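Local structure of putative glycosyltransferase (Mannosyltransferase) involved in glycosylating the PBCV-1 major capsid protein (Paramecium bursaria Chlorella virus 1, 2P6W) at residues F40-E44 and W61-A66. The protein is a putative glycosyltransferase that probably helps glycosylate the viral major capsid protein, this chain being its manganese-binding N-terminal domain. Sequence-based numbering, arbitrary orientation.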
# COMPACT_ATOMS: atom_id res chain seq x y z
N PHE A 40 5.55 10.07 7.49
CA PHE A 40 4.19 9.59 7.34
C PHE A 40 3.36 10.68 6.66
O PHE A 40 3.33 11.82 7.14
CB PHE A 40 3.60 9.26 8.72
CG PHE A 40 2.19 8.79 8.68
CD1 PHE A 40 1.83 7.69 7.91
CD2 PHE A 40 1.21 9.46 9.41
CE1 PHE A 40 0.49 7.25 7.87
CE2 PHE A 40 -0.13 9.03 9.38
CZ PHE A 40 -0.48 7.92 8.62
N TYR A 41 2.76 10.34 5.51
CA TYR A 41 1.86 11.24 4.79
C TYR A 41 0.48 10.62 4.76
O TYR A 41 0.33 9.46 4.35
CB TYR A 41 2.31 11.53 3.33
CG TYR A 41 1.36 12.52 2.72
CD1 TYR A 41 1.52 13.89 2.91
CD2 TYR A 41 0.22 12.09 2.03
CE1 TYR A 41 0.61 14.80 2.41
CE2 TYR A 41 -0.69 12.99 1.51
CZ TYR A 41 -0.50 14.35 1.72
OH TYR A 41 -1.40 15.28 1.25
N TYR A 42 -0.53 11.38 5.17
CA TYR A 42 -1.91 10.86 5.17
C TYR A 42 -2.88 11.81 4.48
O TYR A 42 -2.99 12.98 4.89
CB TYR A 42 -2.36 10.64 6.62
CG TYR A 42 -3.57 9.77 6.76
CD1 TYR A 42 -3.47 8.38 6.64
CD2 TYR A 42 -4.83 10.32 7.03
CE1 TYR A 42 -4.62 7.57 6.78
CE2 TYR A 42 -5.95 9.53 7.18
CZ TYR A 42 -5.85 8.16 7.06
OH TYR A 42 -6.97 7.36 7.22
N GLU A 43 -3.56 11.33 3.44
CA GLU A 43 -4.48 12.17 2.69
C GLU A 43 -5.88 12.11 3.31
O GLU A 43 -6.52 11.06 3.32
CB GLU A 43 -4.52 11.74 1.23
CG GLU A 43 -5.36 12.66 0.32
CD GLU A 43 -4.69 14.03 0.12
OE1 GLU A 43 -3.44 14.09 0.06
OE2 GLU A 43 -5.43 15.04 0.01
N GLU A 44 -6.33 13.25 3.83
CA GLU A 44 -7.64 13.31 4.49
C GLU A 44 -8.70 13.97 3.61
O GLU A 44 -9.86 14.06 4.02
CB GLU A 44 -7.53 14.09 5.81
CG GLU A 44 -6.74 13.42 6.91
CD GLU A 44 -6.52 14.36 8.10
OE1 GLU A 44 -7.49 15.03 8.52
OE2 GLU A 44 -5.39 14.42 8.62
N TRP A 61 -2.08 9.24 -7.18
CA TRP A 61 -2.13 10.69 -7.05
C TRP A 61 -1.56 11.11 -5.69
O TRP A 61 -0.78 12.07 -5.60
CB TRP A 61 -3.57 11.18 -7.23
CG TRP A 61 -3.76 12.67 -7.13
CD1 TRP A 61 -3.62 13.59 -8.12
CD2 TRP A 61 -4.14 13.39 -5.95
NE1 TRP A 61 -3.89 14.85 -7.64
CE2 TRP A 61 -4.20 14.76 -6.31
CE3 TRP A 61 -4.40 13.03 -4.62
CZ2 TRP A 61 -4.53 15.76 -5.39
CZ3 TRP A 61 -4.75 14.03 -3.71
CH2 TRP A 61 -4.80 15.38 -4.10
N ILE A 62 -1.95 10.38 -4.64
CA ILE A 62 -1.48 10.67 -3.27
C ILE A 62 0.05 10.56 -3.14
O ILE A 62 0.68 11.31 -2.38
CB ILE A 62 -2.19 9.79 -2.21
CG1 ILE A 62 -3.70 10.05 -2.23
CG2 ILE A 62 -1.62 10.01 -0.77
CD1 ILE A 62 -4.47 9.00 -1.47
N ILE A 63 0.67 9.65 -3.90
CA ILE A 63 2.13 9.58 -3.87
C ILE A 63 2.83 10.91 -4.22
O ILE A 63 3.86 11.23 -3.62
CB ILE A 63 2.67 8.37 -4.68
CG1 ILE A 63 4.10 8.03 -4.24
CG2 ILE A 63 2.50 8.59 -6.19
CD1 ILE A 63 4.63 6.76 -4.85
N GLN A 64 2.30 11.69 -5.17
CA GLN A 64 2.88 13.00 -5.47
C GLN A 64 2.76 13.95 -4.26
O GLN A 64 3.67 14.72 -3.99
CB GLN A 64 2.32 13.65 -6.76
CG GLN A 64 2.96 15.06 -6.99
CD GLN A 64 2.71 15.75 -8.33
OE1 GLN A 64 1.66 15.57 -9.01
NE2 GLN A 64 3.65 16.60 -8.69
N GLN A 65 1.66 13.85 -3.53
CA GLN A 65 1.47 14.64 -2.31
C GLN A 65 2.59 14.33 -1.33
O GLN A 65 3.19 15.25 -0.75
CB GLN A 65 0.14 14.30 -1.64
CG GLN A 65 -1.12 14.60 -2.45
CD GLN A 65 -1.47 16.08 -2.45
OE1 GLN A 65 -0.80 16.88 -3.10
NE2 GLN A 65 -2.51 16.45 -1.72
N ALA A 66 2.85 13.03 -1.16
CA ALA A 66 3.90 12.57 -0.25
C ALA A 66 5.30 13.01 -0.69
O ALA A 66 6.13 13.37 0.14
CB ALA A 66 3.85 11.05 -0.12
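Tyr-41 and Glu-43, alternate residues on strand 39-43, lean together onto helix 59-69 in a GT-A-type, Rossmann-like nucleotide-sugar domain. The strand is the outermost on its side of the mixed sheet, bonded through its backbone to strand 8-13, and helix 59-69 packs on one face of that sheet, segment 61-66 running at 134° to the direction of 40-43. The tight part lies at Tyr-41. Its ring is laid flat against the helix, one face over the backbone at Gln-65 C and Ala-66 N, with Gln-65 CB 3.4 Å from Tyr-41 CZ, while CB of Tyr-41 rests on CB of Ala-66 at 3.8 Å. At the ring edge, CG2 of Ile-62 lies 3.9 Å from Tyr-41 CE2, and the other arm of Ile-62 carries CD1 to within 3.8 Å of Glu-43 CB. Ala-66 also touches Phe-76, and Ile-62 touches Trp-78, both on strand 75-79.

Toward Trp-61, only partly buried, the packing thins. It offers just the CZ3 edge of its indole, 3.8 Å from Glu-43 CD, with ring and carboxylate planes 74° apart. What organises this end is polar. Glu-43 bends at chi2 (70°), which brings its carboxylate to the edge of the Tyr-41 ring, OE1 in the ring plane beside the hydroxyl; OE2 is taken by Ser-45 OG. Gly-13, which binds UDP-glucose in another structure of the protein though none is bound here, lies close to Glu-43. Glu-43 OE1 accepts two hydrogen bonds from opposite faces of the carboxylate plane: Tyr-41 OH at 2.6 Å and Gln-65 NE2 at 3.1 Å.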